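Local coordinates for protein UV damage endonuclease (Sulfolobus acidocaldarius, PDB 3TC3) that recognises different DNA lesions by flipping dinucleotides, and probably cuts the damaged strand as a manganese-binding TIM-barrel endonuclease of DNA repair, at residues 33-38 against 58-63; 120-125 against 141-146; 172-177 against 207-212; 276-281 against 304-309. All coordinates share one frame; numbering follows the deposited sequence. Where two conformers were deposited one is given.

Interaction 1: residues 33-38 against 58-63; sequences LGCKAD and NLLCLK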
loop_
_atom_site.group_PDB
_atom_site.type_symbol
_atom_site.label_atom_id
_atom_site.label_comp_id
_atom_site.label_asym_id
_atom_site.label_seq_id
_atom_site.Cartn_x
_atom_site.Cartn_y
_atom_site.Cartn_z
ATOM N N LEU A 33 13.445 6.287 14.328
ATOM C CA LEU A 33 13.389 7.756 14.355
ATOM C C LEU A 33 12.599 8.331 15.538
ATOM O O LEU A 33 12.867 9.497 16.006
ATOM C CB LEU A 33 12.863 8.245 12.963
ATOM C CG LEU A 33 12.930 9.724 12.672
ATOM C CD1 LEU A 33 14.404 10.160 12.805
ATOM C CD2 LEU A 33 12.395 9.960 11.309
ATOM N N GLY A 34 11.569 7.641 16.036
ATOM C CA GLY A 34 10.863 8.086 17.197
ATOM C C GLY A 34 9.826 9.223 16.966
ATOM O O GLY A 34 9.402 9.856 17.959
ATOM N N CYS A 35 9.578 9.529 15.669
ATOM C CA CYS A 35 8.456 10.452 15.194
ATOM C C CYS A 35 7.299 9.571 14.700
ATOM O O CYS A 35 7.275 9.131 13.500
ATOM C CB CYS A 35 8.829 11.324 13.947
ATOM S SG CYS A 35 8.243 12.912 14.314
ATOM N N LYS A 36 6.306 9.326 15.521
ATOM C CA LYS A 36 5.213 8.470 15.049
ATOM C C LYS A 36 4.282 9.134 14.014
ATOM O O LYS A 36 3.684 10.193 14.265
ATOM C CB LYS A 36 4.498 7.959 16.262
ATOM C CG LYS A 36 3.302 7.150 16.020
ATOM C CD LYS A 36 2.814 6.712 17.406
ATOM C CE LYS A 36 1.593 5.768 17.362
ATOM N NZ LYS A 36 1.868 4.505 16.696
ATOM N N ALA A 37 4.184 8.481 12.841
ATOM C CA ALA A 37 3.445 9.060 11.726
ATOM C C ALA A 37 2.042 8.436 11.558
ATOM O O ALA A 37 1.306 8.820 10.605
ATOM C CB ALA A 37 4.251 8.947 10.379
ATOM N N ASP A 38 1.710 7.427 12.387
ATOM C CA ASP A 38 0.521 6.571 12.191
ATOM C C ASP A 38 -0.434 6.609 13.400
ATOM O O ASP A 38 -1.147 5.657 13.685
ATOM C CB ASP A 38 0.923 5.165 11.891
ATOM C CG ASP A 38 1.635 4.473 13.091
ATOM O OD1 ASP A 38 2.096 5.178 14.007
ATOM O OD2 ASP A 38 1.762 3.230 13.023
ATOM N N ASN A 58 1.209 13.863 12.812
ATOM C CA ASN A 58 1.522 12.770 11.882
ATOM C C ASN A 58 2.286 13.259 10.666
ATOM O O ASN A 58 3.216 12.572 10.174
ATOM C CB ASN A 58 0.241 12.048 11.408
ATOM C CG ASN A 58 -0.371 11.076 12.442
ATOM O OD1 ASN A 58 0.320 10.545 13.346
ATOM N ND2 ASN A 58 -1.637 10.698 12.206
ATOM N N LEU A 59 1.835 14.379 10.115
ATOM C CA LEU A 59 2.382 14.860 8.890
ATOM C C LEU A 59 3.824 15.364 9.132
ATOM O O LEU A 59 4.688 15.241 8.261
ATOM C CB LEU A 59 1.478 15.914 8.289
ATOM C CG LEU A 59 0.162 15.350 7.704
ATOM C CD1 LEU A 59 -0.883 16.465 7.538
ATOM C CD2 LEU A 59 0.451 14.707 6.336
ATOM N N LEU A 60 4.055 16.091 10.240
ATOM C CA LEU A 60 5.442 16.465 10.652
ATOM C C LEU A 60 6.389 15.269 10.640
ATOM O O LEU A 60 7.527 15.313 10.100
ATOM C CB LEU A 60 5.443 17.066 12.067
ATOM C CG LEU A 60 6.857 17.556 12.521
ATOM C CD1 LEU A 60 6.786 18.953 13.116
ATOM C CD2 LEU A 60 7.773 16.605 13.416
ATOM N N CYS A 61 5.936 14.177 11.277
ATOM C CA CYS A 61 6.706 12.949 11.382
ATOM C C CYS A 61 6.852 12.332 10.017
ATOM O O CYS A 61 7.947 11.885 9.670
ATOM C CB CYS A 61 5.985 12.045 12.309
ATOM S SG CYS A 61 6.247 12.544 14.081
ATOM N N LEU A 62 5.769 12.335 9.215
ATOM C CA LEU A 62 5.933 11.845 7.800
ATOM C C LEU A 62 7.013 12.599 7.046
ATOM O O LEU A 62 7.807 11.961 6.380
ATOM C CB LEU A 62 4.564 11.927 7.058
ATOM C CG LEU A 62 4.610 11.446 5.575
ATOM C CD1 LEU A 62 5.097 9.967 5.343
ATOM C CD2 LEU A 62 3.217 11.639 4.964
ATOM N N LYS A 63 7.081 13.953 7.180
ATOM C CA LYS A 63 8.118 14.688 6.485
ATOM C C LYS A 63 9.470 14.255 7.008
ATOM O O LYS A 63 10.360 14.012 6.221
ATOM C CB LYS A 63 7.953 16.204 6.729
ATOM C CG LYS A 63 8.982 17.045 6.012
ATOM C CD LYS A 63 8.877 17.079 4.481
ATOM C CE LYS A 63 10.088 17.819 3.805
ATOM N NZ LYS A 63 10.158 19.320 4.124
#
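The side-chain amide of Asn-58 has the Ala-37 carbonyl lying over one face, with Asn-58 OD1 3.3 Å from Ala-37 C and the two planes almost parallel. The amide's ends are held from outside: Asn-58 OD1 is hydrogen-bonded to Lys-39 NZ and Asn-58 ND2 to Thr-83 O, which fixes its rotation. Lys-39 NZ also hydrogen-bonds Lys-36 O, so the same ammonium group links loop and helix. In the TIM barrel this loop follows strand 22-27 and returns against helix 48-71, to which it is locked by the disulfide Cys-35–Cys-61. Beside that bridge Ala-37 CB packs 4.0 Å from Cys-61 CB and touches the backbone one residue further on, at Leu-62 N. On the outer side of the loop Lys-36 NZ forms a salt bridge of 2.8 Å with Asp-38 OD1, coming from above the carboxylate plane. Cys-61 directs its sulfur out to the loop because SG stands anti to its carbonyl carbon (chi1 -77°). The SG–SG bond of Cys-35 and Cys-61 is 2.0 Å, and its left-handed torsion of -62° is narrower than the usual value near 90°, which squeezes Cys-35 CB and Cys-61 CB to a tight 3.4 Å.

Interaction 2: residues 120-125 against 141-146; sequences MHPGQY and MELKYH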
loop_
_atom_site.group_PDB
_atom_site.type_symbol
_atom_site.label_atom_id
_atom_site.label_comp_id
_atom_site.label_asym_id
_atom_site.label_seq_id
_atom_site.Cartn_x
_atom_site.Cartn_y
_atom_site.Cartn_z
ATOM N N MET A 120 -0.474 3.423 -0.702
ATOM C CA MET A 120 -1.258 3.371 0.524
ATOM C C MET A 120 -2.060 2.103 0.434
ATOM O O MET A 120 -2.469 1.692 -0.649
ATOM C CB MET A 120 -2.224 4.549 0.699
ATOM C CG MET A 120 -1.460 5.936 0.784
ATOM S SD MET A 120 -2.668 7.284 1.156
ATOM C CE MET A 120 -2.950 6.954 2.916
ATOM N N HIS A 121 -2.427 1.555 1.620
ATOM C CA HIS A 121 -3.282 0.323 1.666
ATOM C C HIS A 121 -4.326 0.580 2.740
ATOM O O HIS A 121 -4.060 0.500 3.932
ATOM C CB HIS A 121 -2.378 -0.859 2.079
ATOM C CG HIS A 121 -3.085 -2.201 2.290
ATOM N ND1 HIS A 121 -3.760 -2.513 3.396
ATOM C CD2 HIS A 121 -3.045 -3.365 1.515
ATOM C CE1 HIS A 121 -4.190 -3.802 3.334
ATOM N NE2 HIS A 121 -3.734 -4.332 2.192
ATOM N N PRO A 122 -5.541 0.805 2.332
ATOM C CA PRO A 122 -6.618 1.047 3.316
ATOM C C PRO A 122 -6.926 -0.135 4.222
ATOM O O PRO A 122 -7.593 0.063 5.242
ATOM C CB PRO A 122 -7.883 1.379 2.466
ATOM C CG PRO A 122 -7.435 1.407 1.196
ATOM C CD PRO A 122 -5.987 1.000 0.951
ATOM N N GLY A 123 -6.589 -1.342 3.792
ATOM C CA GLY A 123 -6.816 -2.580 4.632
ATOM C C GLY A 123 -8.224 -3.150 4.609
ATOM O O GLY A 123 -9.015 -2.809 3.753
ATOM N N GLN A 124 -8.478 -4.096 5.525
ATOM C CA GLN A 124 -9.565 -5.041 5.437
ATOM C C GLN A 124 -10.915 -4.430 5.466
ATOM O O GLN A 124 -11.829 -5.062 4.938
ATOM C CB GLN A 124 -9.423 -6.058 6.634
ATOM C CG GLN A 124 -10.761 -6.522 7.210
ATOM C CD GLN A 124 -10.590 -7.696 8.099
ATOM O OE1 GLN A 124 -10.198 -7.534 9.251
ATOM N NE2 GLN A 124 -10.836 -8.882 7.570
ATOM N N TYR A 125 -11.118 -3.219 5.999
ATOM C CA TYR A 125 -12.495 -2.768 5.918
ATOM C C TYR A 125 -12.930 -2.171 4.576
ATOM O O TYR A 125 -14.147 -1.986 4.414
ATOM C CB TYR A 125 -13.040 -2.003 7.098
ATOM C CG TYR A 125 -12.837 -2.820 8.411
ATOM C CD1 TYR A 125 -13.567 -4.043 8.685
ATOM C CD2 TYR A 125 -11.846 -2.426 9.324
ATOM C CE1 TYR A 125 -13.335 -4.772 9.837
ATOM C CE2 TYR A 125 -11.633 -3.146 10.493
ATOM C CZ TYR A 125 -12.348 -4.305 10.748
ATOM O OH TYR A 125 -12.072 -4.949 11.949
ATOM N N MET A 141 -16.103 5.675 0.482
ATOM C CA MET A 141 -15.732 6.819 1.356
ATOM C C MET A 141 -14.287 6.716 1.821
ATOM O O MET A 141 -13.557 7.758 1.795
ATOM C CB MET A 141 -16.708 7.047 2.542
ATOM C CG MET A 141 -18.049 7.459 2.037
ATOM S SD MET A 141 -18.156 9.020 1.027
ATOM C CE MET A 141 -17.691 8.643 -0.809
ATOM N N GLU A 142 -13.871 5.502 2.236
ATOM C CA GLU A 142 -12.472 5.358 2.685
ATOM C C GLU A 142 -11.504 5.567 1.499
ATOM O O GLU A 142 -10.459 6.201 1.635
ATOM C CB GLU A 142 -12.361 4.008 3.369
ATOM C CG GLU A 142 -10.992 3.748 4.000
ATOM C CD GLU A 142 -10.523 4.690 5.095
ATOM O OE1 GLU A 142 -11.222 5.623 5.551
ATOM O OE2 GLU A 142 -9.406 4.421 5.562
ATOM N N LEU A 143 -11.871 4.988 0.352
ATOM C CA LEU A 143 -11.049 5.196 -0.877
ATOM C C LEU A 143 -10.981 6.661 -1.299
ATOM O O LEU A 143 -9.861 7.130 -1.660
ATOM C CB LEU A 143 -11.603 4.314 -2.031
ATOM C CG LEU A 143 -11.334 2.836 -1.836
ATOM C CD1 LEU A 143 -12.180 2.067 -2.879
ATOM C CD2 LEU A 143 -9.860 2.454 -1.837
ATOM N N LYS A 144 -12.103 7.385 -1.161
ATOM C CA LYS A 144 -12.121 8.821 -1.495
ATOM C C LYS A 144 -11.182 9.609 -0.571
ATOM O O LYS A 144 -10.415 10.455 -1.030
ATOM C CB LYS A 144 -13.552 9.323 -1.299
ATOM C CG LYS A 144 -13.568 10.809 -1.466
ATOM C CD LYS A 144 -14.977 11.366 -1.295
ATOM C CE LYS A 144 -14.983 12.884 -1.677
ATOM N NZ LYS A 144 -14.170 13.662 -0.727
ATOM N N TYR A 145 -11.116 9.250 0.738
ATOM C CA TYR A 145 -10.132 9.921 1.594
ATOM C C TYR A 145 -8.684 9.664 1.154
ATOM O O TYR A 145 -7.858 10.589 1.185
ATOM C CB TYR A 145 -10.340 9.426 3.082
ATOM C CG TYR A 145 -9.085 9.406 3.946
ATOM C CD1 TYR A 145 -8.273 10.536 4.107
ATOM C CD2 TYR A 145 -8.697 8.187 4.593
ATOM C CE1 TYR A 145 -7.068 10.496 4.855
ATOM C CE2 TYR A 145 -7.567 8.170 5.370
ATOM C CZ TYR A 145 -6.760 9.331 5.490
ATOM O OH TYR A 145 -5.592 9.312 6.188
ATOM N N HIS A 146 -8.403 8.434 0.739
ATOM C CA HIS A 146 -7.039 8.154 0.278
ATOM C C HIS A 146 -6.666 8.952 -0.959
ATOM O O HIS A 146 -5.586 9.497 -1.015
ATOM C CB HIS A 146 -6.881 6.635 0.020
ATOM C CG HIS A 146 -6.767 5.820 1.320
ATOM N ND1 HIS A 146 -7.815 5.656 2.217
ATOM C CD2 HIS A 146 -5.644 5.225 1.903
ATOM C CE1 HIS A 146 -7.341 4.937 3.300
ATOM N NE2 HIS A 146 -6.051 4.670 3.088
#
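Pro-122 rests on the imidazole of His-146, and Met-120 meets the same ring from another side; these three residues carry the contact. The proline makes a CH-pi interaction: its CB is 4.0 Å from the centroid of the His-146 ring and over its face. Met-120 CB lies at the edge, in the ring plane, 3.7 Å from His-146 CD2. The methionine chain then bends at chi3 (75°), bringing CE to 3.4 Å from His-146 CD2, while SD approaches the ring obliquely. The imidazole is fixed by its two nitrogens. His-146 ND1 donates to Glu-142 O (2.8 Å, 164°) almost in the ring plane, and that carbonyl takes the helical N-H of His-146 on the opposite face of its own plane. His-146 NE2 is hydrogen-bonded to Ser-81 OG, so the buried ring is satisfied at both ends. Farther along, Pro-122 CG meets Leu-143 CD2 at 4.0 Å. Between Met-120 and Pro-122, His-121 turns away from the helix, its side chain about 6 Å from the manganese ion. The contact thus seats the end of barrel strand 117-120 and the loop after it on helix 133-153, with Ile-159 of strand 158-162 touching Pro-122, Leu-143 and His-146.

Interaction 3: residues 172-177 against 207-212; sequences ESLNRF and LWISER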
loop_
_atom_site.group_PDB
_atom_site.type_symbol
_atom_site.label_atom_id
_atom_site.label_comp_id
_atom_site.label_asym_id
_atom_site.label_seq_id
_atom_site.Cartn_x
_atom_site.Cartn_y
_atom_site.Cartn_z
ATOM N N GLU A 172 -18.896 -14.791 -9.165
ATOM C CA GLU A 172 -19.841 -13.682 -8.849
ATOM C C GLU A 172 -19.089 -12.553 -8.165
ATOM O O GLU A 172 -19.353 -11.382 -8.420
ATOM C CB GLU A 172 -20.973 -14.144 -7.942
ATOM C CG GLU A 172 -22.049 -14.886 -8.807
ATOM C CD GLU A 172 -23.383 -15.122 -8.123
ATOM O OE1 GLU A 172 -23.857 -14.224 -7.388
ATOM O OE2 GLU A 172 -23.982 -16.232 -8.394
ATOM N N SER A 173 -18.167 -12.974 -7.323
ATOM C CA SER A 173 -17.400 -11.975 -6.514
ATOM C C SER A 173 -16.447 -11.181 -7.379
ATOM O O SER A 173 -16.256 -9.955 -7.140
ATOM C CB SER A 173 -16.643 -12.683 -5.383
ATOM O OG SER A 173 -17.560 -13.160 -4.338
ATOM N N LEU A 174 -15.843 -11.818 -8.401
ATOM C CA LEU A 174 -15.007 -11.068 -9.368
ATOM C C LEU A 174 -15.846 -10.062 -10.206
ATOM O O LEU A 174 -15.402 -8.908 -10.461
ATOM C CB LEU A 174 -14.209 -12.016 -10.367
ATOM C CG LEU A 174 -13.262 -12.926 -9.606
ATOM C CD1 LEU A 174 -12.641 -13.882 -10.662
ATOM C CD2 LEU A 174 -12.146 -12.119 -8.935
ATOM N N ASN A 175 -17.040 -10.516 -10.648
ATOM C CA ASN A 175 -17.839 -9.631 -11.443
ATOM C C ASN A 175 -18.425 -8.486 -10.604
ATOM O O ASN A 175 -18.439 -7.357 -11.125
ATOM C CB ASN A 175 -18.870 -10.457 -12.183
ATOM C CG ASN A 175 -18.233 -11.110 -13.459
ATOM O OD1 ASN A 175 -17.573 -10.416 -14.313
ATOM N ND2 ASN A 175 -18.371 -12.396 -13.565
ATOM N N ARG A 176 -18.740 -8.741 -9.336
ATOM C CA ARG A 176 -19.192 -7.633 -8.442
ATOM C C ARG A 176 -18.014 -6.639 -8.256
ATOM O O ARG A 176 -18.227 -5.411 -8.263
ATOM C CB ARG A 176 -19.590 -8.064 -7.023
ATOM C CG ARG A 176 -20.908 -8.876 -6.997
ATOM C CD ARG A 176 -21.478 -8.922 -5.534
ATOM N NE ARG A 176 -20.465 -9.289 -4.523
ATOM C CZ ARG A 176 -20.073 -10.529 -4.285
ATOM N NH1 ARG A 176 -20.653 -11.579 -4.940
ATOM N NH2 ARG A 176 -19.122 -10.758 -3.402
ATOM N N PHE A 177 -16.790 -7.151 -8.178
ATOM C CA PHE A 177 -15.697 -6.181 -8.031
ATOM C C PHE A 177 -15.624 -5.263 -9.241
ATOM O O PHE A 177 -15.436 -4.059 -9.131
ATOM C CB PHE A 177 -14.394 -6.946 -7.860
ATOM C CG PHE A 177 -13.199 -6.029 -7.713
ATOM C CD1 PHE A 177 -12.562 -5.445 -8.847
ATOM C CD2 PHE A 177 -12.699 -5.763 -6.435
ATOM C CE1 PHE A 177 -11.528 -4.572 -8.638
ATOM C CE2 PHE A 177 -11.649 -4.838 -6.256
ATOM C CZ PHE A 177 -11.021 -4.269 -7.374
ATOM N N LEU A 207 -5.325 -11.244 -12.276
ATOM C CA LEU A 207 -5.001 -11.001 -13.704
ATOM C C LEU A 207 -6.335 -11.000 -14.505
ATOM O O LEU A 207 -6.473 -10.241 -15.481
ATOM C CB LEU A 207 -4.090 -12.106 -14.200
ATOM C CG LEU A 207 -2.659 -11.995 -13.664
ATOM C CD1 LEU A 207 -1.802 -13.203 -14.137
ATOM C CD2 LEU A 207 -2.011 -10.699 -14.116
ATOM N N TRP A 208 -7.319 -11.816 -14.068
ATOM C CA TRP A 208 -8.620 -11.865 -14.800
ATOM C C TRP A 208 -9.286 -10.522 -14.671
ATOM O O TRP A 208 -9.887 -9.998 -15.632
ATOM C CB TRP A 208 -9.419 -13.004 -14.197
ATOM C CG TRP A 208 -10.657 -13.350 -14.987
ATOM C CD1 TRP A 208 -10.763 -14.280 -16.026
ATOM C CD2 TRP A 208 -11.984 -12.756 -14.855
ATOM N NE1 TRP A 208 -12.049 -14.329 -16.492
ATOM C CE2 TRP A 208 -12.834 -13.475 -15.825
ATOM C CE3 TRP A 208 -12.573 -11.786 -13.999
ATOM C CZ2 TRP A 208 -14.196 -13.141 -15.992
ATOM C CZ3 TRP A 208 -13.975 -11.513 -14.157
ATOM C CH2 TRP A 208 -14.724 -12.199 -15.108
ATOM N N ILE A 209 -9.258 -9.944 -13.456
ATOM C CA ILE A 209 -9.791 -8.612 -13.237
ATOM C C ILE A 209 -9.025 -7.587 -14.075
ATOM O O ILE A 209 -9.675 -6.767 -14.752
ATOM C CB ILE A 209 -9.795 -8.225 -11.736
ATOM C CG1 ILE A 209 -10.785 -9.092 -10.953
ATOM C CG2 ILE A 209 -10.057 -6.680 -11.621
ATOM C CD1 ILE A 209 -10.719 -8.824 -9.445
ATOM N N SER A 210 -7.693 -7.605 -14.021
ATOM C CA SER A 210 -6.903 -6.604 -14.726
ATOM C C SER A 210 -7.196 -6.603 -16.199
ATOM O O SER A 210 -7.266 -5.522 -16.810
ATOM C CB SER A 210 -5.407 -6.884 -14.487
ATOM O OG SER A 210 -4.596 -5.852 -15.026
ATOM N N GLU A 211 -7.359 -7.792 -16.818
ATOM C CA GLU A 211 -7.556 -7.872 -18.252
ATOM C C GLU A 211 -8.809 -7.085 -18.684
ATOM O O GLU A 211 -8.826 -6.545 -19.789
ATOM C CB GLU A 211 -7.688 -9.353 -18.672
ATOM C CG GLU A 211 -7.896 -9.508 -20.102
ATOM C CD GLU A 211 -6.561 -9.602 -20.814
ATOM O OE1 GLU A 211 -5.511 -9.613 -20.107
ATOM O OE2 GLU A 211 -6.566 -9.668 -22.062
ATOM N N ARG A 212 -9.801 -7.021 -17.806
ATOM C CA ARG A 212 -11.124 -6.382 -18.104
ATOM C C ARG A 212 -11.203 -4.968 -17.565
ATOM O O ARG A 212 -12.262 -4.308 -17.793
ATOM C CB ARG A 212 -12.205 -7.308 -17.506
ATOM C CG ARG A 212 -12.301 -8.573 -18.331
ATOM C CD ARG A 212 -12.889 -9.712 -17.409
ATOM N NE ARG A 212 -12.957 -10.901 -18.198
ATOM C CZ ARG A 212 -11.959 -11.699 -18.532
ATOM N NH1 ARG A 212 -10.707 -11.466 -18.038
ATOM N NH2 ARG A 212 -12.142 -12.748 -19.355
#
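Leu-174 and Ile-209 bring the two helical segments nearest, their CA atoms 6.9 Å apart, where the axes pass at 10.5 Å and cross at -36° with both chains running in broadly the same sense. The two leucine methyls part company: Leu-174 CD1 turns to Trp-208 CE3, while Leu-174 CD2 packs 3.6 Å from Ile-209 CD1. That isoleucine methyl also reaches Phe-177, standing 3.9 Å from Phe-177 CD1, with Ile-209 CG2 touching the same ring from nearby; the isoleucine chain crosses the phenyl group at about a right angle. Helices 170-181 and 203-213 follow the neighbouring strands 158-162 and 192-195 of the TIM barrel, and Phe-177 and Ile-209 both press on Ile-194 of the latter strand, so this is the hydrophobic layer between the barrel wall and its outer helices. Towards the surface Trp-208 extends to helix 170-181, its CG anti to the backbone N (chi1 -170°). Leu-174 CB lies 3.8 Å from Trp-208 CZ3, and Asn-175 OD1 comes to the indole edge in its plane, 3.5 Å from Trp-208 CH2, with the amide turned 75° from the ring. One indole face is covered towards its rim by the Arg-212 guanidinium, which is anchored by a bond from Arg-212 NH1 to Trp-208 O (2.9 Å) on a lone pair in the carbonyl plane.

Interaction 4: residues 276-281 against 304-309; sequences FVNEVD and KELNKL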
loop_
_atom_site.group_PDB
_atom_site.type_symbol
_atom_site.label_atom_id
_atom_site.label_comp_id
_atom_site.label_asym_id
_atom_site.label_seq_id
_atom_site.Cartn_x
_atom_site.Cartn_y
_atom_site.Cartn_z
ATOM N N PHE A 276 15.391 -14.006 -3.495
ATOM C CA PHE A 276 14.344 -13.336 -4.202
ATOM C C PHE A 276 14.867 -12.308 -5.215
ATOM O O PHE A 276 14.394 -12.243 -6.365
ATOM C CB PHE A 276 13.454 -12.627 -3.132
ATOM C CG PHE A 276 12.257 -11.990 -3.726
ATOM C CD1 PHE A 276 11.123 -12.789 -4.008
ATOM C CD2 PHE A 276 12.226 -10.644 -3.982
ATOM C CE1 PHE A 276 9.987 -12.267 -4.524
ATOM C CE2 PHE A 276 10.997 -10.061 -4.571
ATOM C CZ PHE A 276 9.941 -10.914 -4.902
ATOM N N VAL A 277 15.749 -11.445 -4.783
ATOM C CA VAL A 277 16.138 -10.347 -5.682
ATOM C C VAL A 277 16.992 -10.904 -6.850
ATOM O O VAL A 277 17.088 -10.219 -7.859
ATOM C CB VAL A 277 16.916 -9.224 -5.011
ATOM C CG1 VAL A 277 16.023 -8.431 -4.034
ATOM C CG2 VAL A 277 18.091 -9.716 -4.342
ATOM N N ASN A 278 17.677 -12.029 -6.622
ATOM C CA ASN A 278 18.583 -12.488 -7.686
ATOM C C ASN A 278 17.733 -12.927 -8.886
ATOM O O ASN A 278 18.271 -13.045 -9.995
ATOM C CB ASN A 278 19.662 -13.516 -7.185
ATOM C CG ASN A 278 20.882 -12.829 -6.515
ATOM O OD1 ASN A 278 21.596 -12.071 -7.168
ATOM N ND2 ASN A 278 21.101 -13.078 -5.201
ATOM N N GLU A 279 16.440 -13.116 -8.678
ATOM C CA GLU A 279 15.455 -13.528 -9.677
ATOM C C GLU A 279 14.794 -12.346 -10.414
ATOM O O GLU A 279 14.290 -12.484 -11.519
ATOM C CB GLU A 279 14.357 -14.370 -8.992
ATOM C CG GLU A 279 14.830 -15.659 -8.373
ATOM C CD GLU A 279 15.303 -16.639 -9.427
ATOM O OE1 GLU A 279 14.604 -16.763 -10.452
ATOM O OE2 GLU A 279 16.379 -17.254 -9.251
ATOM N N VAL A 280 14.850 -11.168 -9.811
ATOM C CA VAL A 280 13.964 -10.069 -10.173
ATOM C C VAL A 280 14.766 -8.765 -10.502
ATOM O O VAL A 280 15.901 -8.534 -10.003
ATOM C CB VAL A 280 12.933 -9.903 -8.979
ATOM C CG1 VAL A 280 12.147 -8.700 -9.087
ATOM C CG2 VAL A 280 12.023 -11.126 -8.897
ATOM N N ASP A 281 14.201 -7.867 -11.305
ATOM C CA ASP A 281 14.743 -6.510 -11.442
ATOM C C ASP A 281 13.680 -5.571 -11.928
ATOM O O ASP A 281 12.567 -6.009 -12.283
ATOM C CB ASP A 281 16.020 -6.431 -12.333
ATOM C CG ASP A 281 16.923 -5.191 -12.036
ATOM O OD1 ASP A 281 16.604 -4.225 -11.272
ATOM O OD2 ASP A 281 18.078 -5.186 -12.572
ATOM N N LYS A 304 22.705 -2.784 -2.773
ATOM C CA LYS A 304 23.872 -1.995 -3.163
ATOM C C LYS A 304 24.958 -3.000 -3.552
ATOM O O LYS A 304 25.660 -2.829 -4.562
ATOM C CB LYS A 304 24.362 -1.111 -2.000
ATOM C CG LYS A 304 23.541 0.163 -1.809
ATOM C CD LYS A 304 23.824 0.940 -0.489
ATOM C CE LYS A 304 25.090 1.743 -0.606
ATOM N NZ LYS A 304 25.153 2.863 0.372
ATOM N N GLU A 305 25.082 -4.039 -2.748
ATOM C CA GLU A 305 26.070 -5.083 -3.020
ATOM C C GLU A 305 25.832 -5.781 -4.340
ATOM O O GLU A 305 26.780 -6.099 -5.054
ATOM C CB GLU A 305 26.200 -6.025 -1.860
ATOM C CG GLU A 305 27.201 -7.111 -2.139
ATOM C CD GLU A 305 26.800 -8.391 -1.490
ATOM O OE1 GLU A 305 26.627 -8.328 -0.254
ATOM O OE2 GLU A 305 26.681 -9.441 -2.208
ATOM N N LEU A 306 24.579 -5.955 -4.700
ATOM C CA LEU A 306 24.211 -6.598 -5.946
ATOM C C LEU A 306 24.085 -5.617 -7.126
ATOM O O LEU A 306 23.632 -6.001 -8.199
ATOM C CB LEU A 306 22.911 -7.373 -5.746
ATOM C CG LEU A 306 22.904 -8.556 -4.793
ATOM C CD1 LEU A 306 21.448 -8.999 -4.648
ATOM C CD2 LEU A 306 23.854 -9.723 -5.264
ATOM N N ASN A 307 24.480 -4.353 -6.921
ATOM C CA ASN A 307 24.348 -3.295 -7.944
ATOM C C ASN A 307 22.955 -3.186 -8.523
ATOM O O ASN A 307 22.771 -2.929 -9.705
ATOM C CB ASN A 307 25.372 -3.513 -9.075
ATOM C CG ASN A 307 26.749 -3.489 -8.552
ATOM O OD1 ASN A 307 27.105 -2.567 -7.828
ATOM N ND2 ASN A 307 27.546 -4.519 -8.869
ATOM N N LYS A 308 21.963 -3.412 -7.675
ATOM C CA LYS A 308 20.573 -3.332 -8.088
ATOM C C LYS A 308 19.813 -2.290 -7.332
ATOM O O LYS A 308 18.565 -2.276 -7.402
ATOM C CB LYS A 308 19.869 -4.695 -7.934
ATOM C CG LYS A 308 20.072 -5.510 -9.178
ATOM C CD LYS A 308 18.945 -6.484 -9.322
ATOM C CE LYS A 308 19.381 -7.878 -9.058
ATOM N NZ LYS A 308 18.628 -8.908 -9.852
ATOM N N LEU A 309 20.500 -1.404 -6.626
ATOM C CA LEU A 309 19.792 -0.335 -5.910
ATOM C C LEU A 309 19.509 0.885 -6.782
ATOM O O LEU A 309 20.428 1.442 -7.399
ATOM C CB LEU A 309 20.554 0.079 -4.645
ATOM C CG LEU A 309 19.882 1.212 -3.827
ATOM C CD1 LEU A 309 18.754 0.731 -2.956
ATOM C CD2 LEU A 309 20.933 1.843 -2.948
#
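Lys-308 spans the gap to residues 276-281, its CB directed toward them and the chain running past Asp-281 to a pair of backbone carbonyls. Lys-308 CG passes at 3.9 Å from Asp-281 OD2. Lys-308 CD lies against the carboxylate, 3.6 Å from Asp-281 OD2, so the aspartate meets the aliphatic part of the lysine rather than its charge. Bends at chi3 and chi4 then carry Lys-308 CE in to 3.5 Å from Val-277 O. At the tip Lys-308 NZ donates to both Val-277 O and Val-280 O, each at 2.8 Å and each from a position tilted out of the carbonyl plane. Val-277 O is gripped twice, since Val-280 N reaches it from the opposite face. The ammonium group thus sits at the C-terminal end of helix 270-279, where its charge would probably be favoured by the helix dipole. Beside it Val-277 CG2, placed between its backbone N and carbonyl carbon, presses on Leu-306 CD1 at a tight 3.4 Å. Lys-308 is also joined by backbone bonds to Met-22 of the first strand. Its own position follows from a Schellman motif ending helix 293-305, with Asn-307 at positive phi (52°) as C-prime residue, Asn-307 N bonded to Lys-304 O and Lys-308 N to Leu-303 O, a helix ending that here lies where the TIM barrel closes.

In the fold
All four contacts involve the helices that surround the eight-stranded barrel. Interactions 1 and 2 each fold the loop after a strand back on the helix that follows it; their centres are 20 Å apart. Both are partly buried, but interaction 1 is bridged by a disulfide, whereas interaction 2, at 10 Å from the chain centre, is the most central and approaches the manganese site. Interaction 3 joins two neighbouring outer helices through mostly buried apolar side chains, about 37 Å from interaction 1 between centres and across the chain centre from it. Interaction 4, the outermost at 22 Å, relies instead on lysine-to-carbonyl hydrogen bonds at two helix ends.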